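Local structure of glycosyl hydrolase, family 38 (Enterococcus faecalis, 5KBP) at residues I669-V683 / E739-C753. The protein probably hydrolyses alpha-linked mannose from carbohydrates, as expected of a family 38 alpha-mannosidase. Numbering follows the deposited sequence.
Sequences IKDHRLRVLFPTGMV and EVLADGTIAVTLIRC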
# COMPACT_ATOMS: atom_id res chain seq x y z
N ILE A 669 -15.62 6.18 19.31
CA ILE A 669 -15.79 5.36 20.51
C ILE A 669 -14.91 4.13 20.37
O ILE A 669 -14.77 3.58 19.27
CB ILE A 669 -17.26 4.97 20.72
CG1 ILE A 669 -18.13 6.23 20.83
CG2 ILE A 669 -17.43 4.09 21.94
CD1 ILE A 669 -17.74 7.15 21.97
N LYS A 670 -14.32 3.70 21.48
CA LYS A 670 -13.43 2.55 21.50
C LYS A 670 -14.01 1.44 22.38
O LYS A 670 -14.85 1.68 23.24
CB LYS A 670 -12.03 2.94 22.01
CG LYS A 670 -11.34 4.00 21.17
CD LYS A 670 -10.03 4.43 21.80
CE LYS A 670 -9.36 5.53 20.99
NZ LYS A 670 -8.11 6.02 21.63
N ASP A 671 -13.53 0.22 22.13
CA ASP A 671 -13.85 -0.94 22.96
C ASP A 671 -15.35 -1.20 23.04
O ASP A 671 -15.92 -1.34 24.13
CB ASP A 671 -13.24 -0.79 24.36
CG ASP A 671 -11.74 -0.62 24.33
OD1 ASP A 671 -11.07 -1.36 23.58
OD2 ASP A 671 -11.22 0.25 25.06
N HIS A 672 -16.00 -1.27 21.88
CA HIS A 672 -17.44 -1.47 21.85
C HIS A 672 -17.84 -2.16 20.55
O HIS A 672 -17.04 -2.31 19.62
CB HIS A 672 -18.19 -0.14 21.98
CG HIS A 672 -18.11 0.72 20.76
ND1 HIS A 672 -19.23 1.23 20.14
CD2 HIS A 672 -17.05 1.16 20.04
CE1 HIS A 672 -18.87 1.95 19.09
NE2 HIS A 672 -17.55 1.92 19.01
N ARG A 673 -19.10 -2.59 20.50
CA ARG A 673 -19.68 -3.23 19.33
C ARG A 673 -21.08 -2.68 19.12
O ARG A 673 -21.89 -2.67 20.05
CB ARG A 673 -19.73 -4.75 19.49
CG ARG A 673 -20.36 -5.48 18.31
CD ARG A 673 -20.77 -6.89 18.69
NE ARG A 673 -21.76 -6.89 19.76
CZ ARG A 673 -22.28 -7.98 20.31
NH1 ARG A 673 -23.17 -7.88 21.28
NH2 ARG A 673 -21.90 -9.18 19.88
N LEU A 674 -21.36 -2.22 17.90
CA LEU A 674 -22.66 -1.67 17.53
C LEU A 674 -23.36 -2.62 16.57
O LEU A 674 -22.78 -3.03 15.56
CB LEU A 674 -22.51 -0.29 16.90
CG LEU A 674 -23.81 0.37 16.45
CD1 LEU A 674 -24.67 0.77 17.64
CD2 LEU A 674 -23.52 1.57 15.56
N ARG A 675 -24.61 -2.95 16.88
CA ARG A 675 -25.41 -3.84 16.05
C ARG A 675 -26.76 -3.20 15.76
O ARG A 675 -27.18 -2.25 16.42
CB ARG A 675 -25.62 -5.21 16.71
CG ARG A 675 -24.42 -5.71 17.51
CD ARG A 675 -24.89 -6.55 18.69
NE ARG A 675 -25.18 -7.93 18.31
CZ ARG A 675 -25.86 -8.79 19.09
NH1 ARG A 675 -26.31 -8.39 20.27
NH2 ARG A 675 -26.08 -10.03 18.67
N VAL A 676 -27.45 -3.76 14.77
CA VAL A 676 -28.82 -3.37 14.43
C VAL A 676 -29.70 -4.60 14.60
O VAL A 676 -29.32 -5.71 14.23
CB VAL A 676 -28.92 -2.79 13.00
CG1 VAL A 676 -28.37 -3.78 11.97
CG2 VAL A 676 -30.35 -2.41 12.68
N LEU A 677 -30.88 -4.40 15.18
CA LEU A 677 -31.76 -5.49 15.59
C LEU A 677 -32.99 -5.55 14.69
O LEU A 677 -33.52 -4.52 14.28
CB LEU A 677 -32.18 -5.34 17.05
CG LEU A 677 -31.31 -5.99 18.13
CD1 LEU A 677 -29.84 -5.64 17.96
CD2 LEU A 677 -31.80 -5.57 19.52
N PHE A 678 -33.44 -6.77 14.40
CA PHE A 678 -34.64 -7.00 13.60
C PHE A 678 -35.46 -8.11 14.24
O PHE A 678 -35.31 -9.29 13.90
CB PHE A 678 -34.30 -7.35 12.16
CG PHE A 678 -33.66 -6.23 11.39
CD1 PHE A 678 -34.43 -5.23 10.84
CD2 PHE A 678 -32.29 -6.19 11.22
CE1 PHE A 678 -33.85 -4.20 10.13
CE2 PHE A 678 -31.70 -5.16 10.51
CZ PHE A 678 -32.48 -4.16 9.96
N PRO A 679 -36.33 -7.78 15.19
CA PRO A 679 -37.19 -8.80 15.80
C PRO A 679 -38.16 -9.38 14.78
O PRO A 679 -39.02 -8.68 14.24
CB PRO A 679 -37.93 -8.03 16.91
CG PRO A 679 -37.07 -6.84 17.18
CD PRO A 679 -36.47 -6.47 15.86
N THR A 680 -38.01 -10.68 14.51
CA THR A 680 -38.89 -11.35 13.56
C THR A 680 -40.23 -11.74 14.16
O THR A 680 -41.21 -11.88 13.42
CB THR A 680 -38.20 -12.60 13.00
OG1 THR A 680 -37.97 -13.54 14.06
CG2 THR A 680 -36.87 -12.24 12.35
N GLY A 681 -40.29 -11.91 15.48
CA GLY A 681 -41.54 -12.27 16.13
C GLY A 681 -41.87 -13.74 16.14
O GLY A 681 -42.97 -14.11 16.55
N MET A 682 -40.95 -14.60 15.68
CA MET A 682 -41.19 -16.03 15.64
C MET A 682 -39.97 -16.77 16.17
O MET A 682 -38.84 -16.47 15.76
CB MET A 682 -41.53 -16.50 14.22
CG MET A 682 -40.80 -15.74 13.13
SD MET A 682 -41.51 -16.04 11.50
CE MET A 682 -40.66 -14.78 10.54
N VAL A 683 -40.19 -17.72 17.07
CA VAL A 683 -39.14 -18.53 17.65
C VAL A 683 -39.15 -19.88 16.94
O VAL A 683 -40.04 -20.70 17.16
CB VAL A 683 -39.32 -18.69 19.17
CG1 VAL A 683 -38.25 -19.62 19.73
CG2 VAL A 683 -39.28 -17.34 19.85
N GLU A 739 -26.22 -12.68 14.54
CA GLU A 739 -26.65 -13.59 15.60
C GLU A 739 -28.16 -13.59 15.66
O GLU A 739 -28.79 -12.53 15.64
CB GLU A 739 -26.06 -13.19 16.95
CG GLU A 739 -26.53 -14.06 18.11
CD GLU A 739 -25.86 -13.72 19.42
OE1 GLU A 739 -25.78 -14.60 20.30
OE2 GLU A 739 -25.41 -12.56 19.58
N VAL A 740 -28.75 -14.78 15.73
CA VAL A 740 -30.19 -14.95 15.87
C VAL A 740 -30.48 -15.14 17.35
O VAL A 740 -30.13 -16.17 17.94
CB VAL A 740 -30.72 -16.13 15.04
CG1 VAL A 740 -32.23 -16.21 15.14
CG2 VAL A 740 -30.27 -15.99 13.59
N LEU A 741 -31.11 -14.14 17.97
CA LEU A 741 -31.34 -14.17 19.40
C LEU A 741 -32.45 -15.15 19.75
O LEU A 741 -33.15 -15.69 18.88
CB LEU A 741 -31.66 -12.77 19.92
CG LEU A 741 -30.49 -11.92 20.43
CD1 LEU A 741 -29.31 -11.94 19.47
CD2 LEU A 741 -30.94 -10.49 20.68
N ALA A 742 -32.62 -15.39 21.05
CA ALA A 742 -33.53 -16.43 21.52
C ALA A 742 -34.98 -16.14 21.17
O ALA A 742 -35.77 -17.07 20.96
CB ALA A 742 -33.38 -16.62 23.03
N ASP A 743 -35.37 -14.86 21.10
CA ASP A 743 -36.72 -14.49 20.74
C ASP A 743 -36.90 -14.29 19.23
O ASP A 743 -37.85 -13.64 18.80
CB ASP A 743 -37.15 -13.23 21.49
CG ASP A 743 -36.17 -12.08 21.32
OD1 ASP A 743 -35.86 -11.72 20.17
OD2 ASP A 743 -35.70 -11.54 22.35
N GLY A 744 -35.99 -14.84 18.43
CA GLY A 744 -36.07 -14.71 16.99
C GLY A 744 -35.52 -13.42 16.42
O GLY A 744 -35.65 -13.19 15.21
N THR A 745 -34.91 -12.58 17.24
CA THR A 745 -34.37 -11.31 16.76
C THR A 745 -33.10 -11.55 15.96
O THR A 745 -32.15 -12.16 16.46
CB THR A 745 -34.09 -10.38 17.93
OG1 THR A 745 -35.33 -10.04 18.58
CG2 THR A 745 -33.41 -9.11 17.45
N ILE A 746 -33.08 -11.06 14.73
CA ILE A 746 -31.86 -11.07 13.92
C ILE A 746 -31.05 -9.83 14.27
O ILE A 746 -31.52 -8.70 14.10
CB ILE A 746 -32.19 -11.11 12.42
CG1 ILE A 746 -33.08 -12.31 12.10
CG2 ILE A 746 -30.91 -11.16 11.61
CD1 ILE A 746 -33.47 -12.40 10.64
N ALA A 747 -29.84 -10.04 14.76
CA ALA A 747 -28.94 -8.95 15.13
C ALA A 747 -27.74 -8.99 14.19
O ALA A 747 -26.94 -9.93 14.23
CB ALA A 747 -28.50 -9.07 16.59
N VAL A 748 -27.61 -7.96 13.35
CA VAL A 748 -26.49 -7.83 12.43
C VAL A 748 -25.48 -6.88 13.04
O VAL A 748 -25.82 -5.74 13.40
CB VAL A 748 -26.95 -7.33 11.05
CG1 VAL A 748 -25.75 -7.07 10.15
CG2 VAL A 748 -27.90 -8.34 10.41
N THR A 749 -24.24 -7.34 13.18
CA THR A 749 -23.18 -6.52 13.75
C THR A 749 -22.69 -5.52 12.71
O THR A 749 -22.27 -5.91 11.61
CB THR A 749 -22.02 -7.39 14.23
OG1 THR A 749 -22.50 -8.30 15.23
CG2 THR A 749 -20.91 -6.53 14.82
N LEU A 750 -22.73 -4.24 13.06
CA LEU A 750 -22.28 -3.19 12.15
C LEU A 750 -20.78 -2.94 12.27
O LEU A 750 -20.07 -2.87 11.26
CB LEU A 750 -23.06 -1.90 12.41
CG LEU A 750 -24.58 -1.99 12.25
CD1 LEU A 750 -25.22 -0.64 12.53
CD2 LEU A 750 -24.95 -2.49 10.86
N ILE A 751 -20.28 -2.80 13.50
CA ILE A 751 -18.88 -2.45 13.72
C ILE A 751 -18.49 -2.94 15.11
O ILE A 751 -19.29 -2.87 16.05
CB ILE A 751 -18.66 -0.93 13.55
CG1 ILE A 751 -17.17 -0.57 13.59
CG2 ILE A 751 -19.42 -0.14 14.61
CD1 ILE A 751 -16.89 0.88 13.29
N ARG A 752 -17.27 -3.47 15.22
CA ARG A 752 -16.75 -3.96 16.49
C ARG A 752 -15.33 -3.43 16.66
O ARG A 752 -14.49 -3.62 15.77
CB ARG A 752 -16.77 -5.49 16.55
CG ARG A 752 -16.46 -6.05 17.93
CD ARG A 752 -16.66 -7.56 17.97
NE ARG A 752 -15.64 -8.28 17.22
CZ ARG A 752 -14.49 -8.69 17.75
NH1 ARG A 752 -13.60 -9.34 17.00
NH2 ARG A 752 -14.22 -8.45 19.02
N CYS A 753 -15.07 -2.79 17.79
CA CYS A 753 -13.83 -2.05 18.01
C CYS A 753 -13.09 -2.63 19.20
O CYS A 753 -13.63 -2.70 20.31
CB CYS A 753 -14.14 -0.57 18.24
SG CYS A 753 -15.35 0.12 17.07
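Arg675 reaches Glu739 because its CG lies beside the backbone N (chi1 -36°) and its chain bends again at chi2 and chi3, which carries the guanidinium along the sheet over Ala747. Glu739 meets it with an extended chain, and Arg675 NH2 lies 2.8 Å from Glu739 OE2 in a salt bridge whose two planes are turned 47° apart. Ala747 CB covers one guanidinium face, 3.3 Å from Arg675 NH2, while Arg673 NH2 lies over the opposite face; Arg675 NH1 forms a second salt bridge, to Glu563 of strand 555-566.

Beneath these side chains, strands 672-679 and 745-753 pair antiparallel at 162°. The register slips by one at a classic beta bulge, where Leu674 O accepts hydrogen bonds from both Leu750 N (2.8 Å) and Ile751 N (3.2 Å). On the face that carries Leu674, Val676 and Phe678, Val676 CG1 packs 3.8 Å from Leu750 CD2. Further along, Thr680 OG1 donates to Gly744 O (2.6 Å) from above the carbonyl plane, tying the loop to the turn 741-744.

The contact thus joins adjacent strands of a large antiparallel sheet, with 555-566 beside 672-679 and 737-740 beside 745-753; carboxylates from these two flanking strands probably offset the charge of the buried Arg675.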